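YfkN protein (Bacillus subtilis subsp. subtilis, PDB 3GVE) belongs to the calcineurin-like phosphoesterase family and binds a magnesium and a manganese ion at neighbouring sites. Local coordinates at residues A[166-178]-A[188-200]. Sequence-based numbering, arbitrary orientation.
Sequences GYIGFVPPQIMTW and QVQDIVESANETI
V189, at the start of 188-200, packs its two methyls on P173 and I175. CG1 lies 3.6 Å from CA of P173, the second residue of the type I turn that leads to helix 175-178, while CG2 sits 3.7 Å from I175 CD1, with the selenium of M176 beside it. A branched valine suits this place because one short side chain serves two neighbours; the selenomethionine, bent at its second and third torsions, folds its heavy atom back toward that methyl. D191 then caps helix 192-205: OD2 accepts from E194 N (2.9 Å, 160°), and OD1 is held by G227 N, so the helix start is pinned to another loop. On the first turn I192 crosses F170 at a slant. Its CG2, anti to the backbone N, reaches 3.9 Å from F170 CG, whereas CG1 leans toward the carbonyl oxygen of V171, which is hydrogen-bonded to N133. S195 is modelled in two conformers; in this one its hydroxyl lies at the edge of the F170 ring. The single methyl of A196 suits its spot because it lets the ring come down on the helix, CB 3.7 Å from F170 CZ, approaching obliquely. T199 finishes the row by placing CG2 3.5 Å from I168 CD1; its OG1 bonds to S195 O, satisfying a buried hydroxyl within the helix and turning the methyl to the apolar side. I168 and F170 thus both face the helix, and the axes of 166-170 and 192-200 run nearly antiparallel, at 156°. Helix 192-205 is the main helix in the crossover between parallel strands 160-170 and 210-215, probably of the usual right-handed kind, in the layered alpha/beta core of calcineurin-like phosphoesterases, where P172, just after its strand, approaches the magnesium ion.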
loop_
_atom_site.group_PDB
_atom_site.type_symbol
_atom_site.label_atom_id
_atom_site.label_comp_id
_atom_site.label_asym_id
_atom_site.label_seq_id
_atom_site.Cartn_x
_atom_site.Cartn_y
_atom_site.Cartn_z
ATOM N N GLY A 166 -7.364 32.629 -3.051
ATOM C CA GLY A 166 -6.062 32.190 -3.505
ATOM C C GLY A 166 -5.745 30.753 -3.130
ATOM O O GLY A 166 -6.148 30.317 -2.026
ATOM N N TYR A 167 -5.059 30.031 -3.979
ATOM C CA TYR A 167 -4.601 28.701 -3.643
ATOM C C TYR A 167 -3.092 28.696 -3.770
ATOM O O TYR A 167 -2.549 29.188 -4.743
ATOM C CB TYR A 167 -5.185 27.676 -4.608
ATOM C CG TYR A 167 -6.702 27.683 -4.703
ATOM C CD1 TYR A 167 -7.486 26.896 -3.872
ATOM C CD2 TYR A 167 -7.342 28.473 -5.649
ATOM C CE1 TYR A 167 -8.872 26.912 -3.978
ATOM C CE2 TYR A 167 -8.718 28.482 -5.766
ATOM C CZ TYR A 167 -9.476 27.700 -4.932
ATOM O OH TYR A 167 -10.849 27.715 -5.063
ATOM N N ILE A 168 -2.443 28.093 -2.790
ATOM C CA ILE A 168 -1.002 27.878 -2.807
ATOM C C ILE A 168 -0.753 26.425 -2.422
ATOM O O ILE A 168 -1.474 25.870 -1.621
ATOM C CB ILE A 168 -0.272 28.847 -1.827
ATOM C CG1 ILE A 168 1.256 28.702 -1.934
ATOM C CG2 ILE A 168 -0.754 28.663 -0.374
ATOM C CD1 ILE A 168 2.046 29.822 -1.204
ATOM N N GLY A 169 0.272 25.819 -2.996
ATOM C CA GLY A 169 0.556 24.413 -2.720
ATOM C C GLY A 169 2.008 24.160 -2.362
ATOM O O GLY A 169 2.880 24.881 -2.775
ATOM N N PHE A 170 2.227 23.097 -1.601
ATOM C CA PHE A 170 3.550 22.679 -1.116
ATOM C C PHE A 170 3.742 21.174 -1.194
ATOM O O PHE A 170 2.811 20.420 -0.980
ATOM C CB PHE A 170 3.765 23.111 0.346
ATOM C CG PHE A 170 3.402 24.530 0.604
ATOM C CD1 PHE A 170 4.255 25.561 0.244
ATOM C CD2 PHE A 170 2.198 24.836 1.183
ATOM C CE1 PHE A 170 3.902 26.874 0.472
ATOM C CE2 PHE A 170 1.840 26.147 1.422
ATOM C CZ PHE A 170 2.699 27.175 1.061
ATOM N N VAL A 171 4.973 20.762 -1.472
ATOM C CA VAL A 171 5.352 19.347 -1.503
ATOM C C VAL A 171 6.582 19.139 -0.605
ATOM O O VAL A 171 7.332 20.064 -0.365
ATOM C CB VAL A 171 5.625 18.882 -2.973
ATOM C CG1 VAL A 171 6.953 19.448 -3.483
ATOM C CG2 VAL A 171 5.599 17.358 -3.096
ATOM N N PRO A 172 6.787 17.936 -0.079
ATOM C CA PRO A 172 7.953 17.762 0.804
ATOM C C PRO A 172 9.276 17.848 0.029
ATOM O O PRO A 172 9.392 17.353 -1.071
ATOM C CB PRO A 172 7.759 16.354 1.387
ATOM C CG PRO A 172 6.258 16.128 1.307
ATOM C CD PRO A 172 5.895 16.763 -0.026
ATOM N N PRO A 173 10.278 18.478 0.637
ATOM C CA PRO A 173 11.593 18.586 -0.010
ATOM C C PRO A 173 12.279 17.241 -0.228
ATOM O O PRO A 173 13.187 17.179 -1.036
ATOM C CB PRO A 173 12.407 19.471 0.950
ATOM C CG PRO A 173 11.455 20.086 1.858
ATOM C CD PRO A 173 10.219 19.239 1.900
ATOM N N GLN A 174 11.800 16.213 0.453
ATOM C CA GLN A 174 12.330 14.875 0.347
ATOM C C GLN A 174 12.121 14.247 -1.035
ATOM O O GLN A 174 12.632 13.171 -1.287
ATOM C CB GLN A 174 11.709 13.990 1.440
ATOM C CG GLN A 174 12.217 14.244 2.850
ATOM C CD GLN A 174 11.655 15.506 3.482
ATOM O OE1 GLN A 174 10.711 16.091 2.996
ATOM N NE2 GLN A 174 12.249 15.920 4.591
ATOM N N ILE A 175 11.391 14.913 -1.929
ATOM C CA ILE A 175 11.276 14.401 -3.304
ATOM C C ILE A 175 12.669 14.324 -3.962
ATOM O O ILE A 175 12.889 13.552 -4.842
ATOM C CB ILE A 175 10.300 15.232 -4.194
ATOM C CG1 ILE A 175 10.784 16.670 -4.381
ATOM C CG2 ILE A 175 8.877 15.201 -3.636
ATOM C CD1 ILE A 175 9.953 17.453 -5.443
HETATM N N MSE A 176 13.608 15.124 -3.473
HETATM C CA MSE A 176 14.970 15.103 -4.006
HETATM C C MSE A 176 15.667 13.775 -3.702
HETATM O O MSE A 176 16.573 13.377 -4.405
HETATM C CB MSE A 176 15.781 16.263 -3.432
HETATM C CG MSE A 176 15.280 17.654 -3.823
HETATM SE SE MSE A 176 14.970 17.943 -5.737
HETATM C CE MSE A 176 16.679 17.382 -6.472
ATOM N N THR A 177 15.226 13.100 -2.655
ATOM C CA THR A 177 15.679 11.755 -2.326
ATOM C C THR A 177 14.814 10.700 -3.015
ATOM O O THR A 177 15.308 9.833 -3.697
ATOM C CB THR A 177 15.634 11.534 -0.797
ATOM O OG1 THR A 177 16.529 12.454 -0.179
ATOM C CG2 THR A 177 16.058 10.116 -0.419
ATOM N N TRP A 178 13.505 10.789 -2.824
ATOM C CA TRP A 178 12.582 9.792 -3.363
ATOM C C TRP A 178 12.635 9.680 -4.884
ATOM O O TRP A 178 12.437 8.613 -5.422
ATOM C CB TRP A 178 11.150 10.108 -2.913
ATOM C CG TRP A 178 10.947 10.099 -1.427
ATOM C CD1 TRP A 178 11.535 9.272 -0.523
ATOM C CD2 TRP A 178 10.067 10.943 -0.692
ATOM N NE1 TRP A 178 11.076 9.550 0.739
ATOM C CE2 TRP A 178 10.180 10.584 0.664
ATOM C CE3 TRP A 178 9.212 11.990 -1.042
ATOM C CZ2 TRP A 178 9.449 11.215 1.662
ATOM C CZ3 TRP A 178 8.492 12.617 -0.047
ATOM C CH2 TRP A 178 8.619 12.233 1.286
ATOM N N GLN A 188 15.198 22.113 -7.573
ATOM C CA GLN A 188 15.514 22.118 -6.125
ATOM C C GLN A 188 14.225 22.423 -5.357
ATOM O O GLN A 188 13.212 22.851 -5.965
ATOM C CB GLN A 188 16.508 23.215 -5.758
ATOM C CG GLN A 188 15.921 24.577 -5.854
ATOM C CD GLN A 188 16.913 25.717 -5.788
ATOM O OE1 GLN A 188 17.292 26.275 -6.806
ATOM N NE2 GLN A 188 17.303 26.112 -4.570
ATOM N N VAL A 189 14.195 22.154 -4.062
ATOM C CA VAL A 189 12.967 22.370 -3.318
ATOM C C VAL A 189 13.180 23.176 -2.050
ATOM O O VAL A 189 13.926 22.783 -1.168
ATOM C CB VAL A 189 12.263 21.034 -2.948
ATOM C CG1 VAL A 189 10.924 21.299 -2.281
ATOM C CG2 VAL A 189 12.087 20.149 -4.164
ATOM N N GLN A 190 12.494 24.302 -1.987
ATOM C CA GLN A 190 12.552 25.210 -0.874
ATOM C C GLN A 190 11.745 24.655 0.302
ATOM O O GLN A 190 10.714 24.006 0.125
ATOM C CB GLN A 190 12.006 26.561 -1.333
ATOM C CG GLN A 190 12.013 27.667 -0.296
ATOM C CD GLN A 190 11.395 28.947 -0.818
ATOM O OE1 GLN A 190 10.569 28.926 -1.717
ATOM N NE2 GLN A 190 11.780 30.071 -0.228
ATOM N N ASP A 191 12.247 24.920 1.501
ATOM C CA ASP A 191 11.539 24.597 2.731
ATOM C C ASP A 191 10.094 25.071 2.639
ATOM O O ASP A 191 9.815 26.152 2.164
ATOM C CB ASP A 191 12.223 25.275 3.927
ATOM C CG ASP A 191 11.391 25.208 5.195
ATOM O OD1 ASP A 191 11.288 24.112 5.736
ATOM O OD2 ASP A 191 10.847 26.231 5.617
ATOM N N ILE A 192 9.187 24.232 3.134
ATOM C CA ILE A 192 7.763 24.535 3.087
ATOM C C ILE A 192 7.383 25.881 3.734
ATOM O O ILE A 192 6.783 26.713 3.075
ATOM C CB ILE A 192 6.931 23.364 3.643
ATOM C CG1 ILE A 192 7.040 22.182 2.683
ATOM C CG2 ILE A 192 5.464 23.773 3.827
ATOM C CD1 ILE A 192 6.498 20.882 3.248
ATOM N N VAL A 193 7.745 26.094 5.009
ATOM C CA VAL A 193 7.430 27.360 5.692
ATOM C C VAL A 193 8.053 28.572 4.995
ATOM O O VAL A 193 7.420 29.612 4.824
ATOM C CB VAL A 193 7.821 27.259 7.185
ATOM C CG1 VAL A 193 7.855 28.599 7.888
ATOM C CG2 VAL A 193 6.953 26.232 7.926
ATOM N N GLU A 194 9.317 28.430 4.589
ATOM C CA GLU A 194 10.021 29.527 3.916
ATOM C C GLU A 194 9.381 29.857 2.574
ATOM O O GLU A 194 9.156 31.003 2.285
ATOM C CB GLU A 194 11.504 29.206 3.706
ATOM C CG GLU A 194 12.331 29.221 4.964
ATOM C CD GLU A 194 13.738 28.712 4.744
ATOM O OE1 GLU A 194 14.197 28.690 3.590
ATOM O OE2 GLU A 194 14.382 28.323 5.733
ATOM N N SER A 195 8.905 28.887 1.863
ATOM C CA SER A 195 8.146 29.118 0.606
ATOM C C SER A 195 6.884 29.864 0.907
ATOM O O SER A 195 6.467 30.793 0.149
ATOM C CB SER A 195 7.992 27.810 -0.182
ATOM O OG SER A 195 6.919 27.909 -1.075
ATOM N N ALA A 196 6.186 29.464 1.963
ATOM C CA ALA A 196 4.953 30.144 2.330
ATOM C C ALA A 196 5.224 31.606 2.691
ATOM O O ALA A 196 4.505 32.482 2.239
ATOM C CB ALA A 196 4.264 29.418 3.495
ATOM N N ASN A 197 6.256 31.848 3.507
ATOM C CA ASN A 197 6.571 33.198 3.934
ATOM C C ASN A 197 7.018 34.101 2.775
ATOM O O ASN A 197 6.792 35.272 2.810
ATOM C CB ASN A 197 7.579 33.162 5.079
ATOM C CG ASN A 197 6.928 32.834 6.402
ATOM O OD1 ASN A 197 5.759 33.059 6.591
ATOM N ND2 ASN A 197 7.708 32.315 7.316
ATOM N N GLU A 198 7.611 33.517 1.749
ATOM C CA GLU A 198 8.037 34.256 0.568
ATOM C C GLU A 198 6.843 34.590 -0.316
ATOM O O GLU A 198 6.764 35.654 -0.904
ATOM C CB GLU A 198 9.040 33.389 -0.181
ATOM C CG GLU A 198 9.595 33.904 -1.506
ATOM C CD GLU A 198 10.528 32.872 -2.134
ATOM O OE1 GLU A 198 11.597 32.621 -1.584
ATOM O OE2 GLU A 198 10.174 32.281 -3.145
ATOM N N THR A 199 5.900 33.661 -0.392
ATOM C CA THR A 199 4.822 33.746 -1.373
ATOM C C THR A 199 3.550 34.471 -0.900
ATOM O O THR A 199 2.950 35.201 -1.649
ATOM C CB THR A 199 4.491 32.344 -1.952
ATOM O OG1 THR A 199 5.685 31.743 -2.454
ATOM C CG2 THR A 199 3.483 32.451 -3.089
ATOM N N ILE A 200 3.144 34.239 0.335
ATOM C CA ILE A 200 1.943 34.840 0.885
ATOM C C ILE A 200 1.868 36.377 0.700
ATOM O O ILE A 200 0.851 36.877 0.367
ATOM C CB ILE A 200 1.752 34.454 2.358
ATOM C CG1 ILE A 200 1.298 32.980 2.473
ATOM C CG2 ILE A 200 0.715 35.379 3.054
ATOM C CD1 ILE A 200 1.552 32.388 3.824
#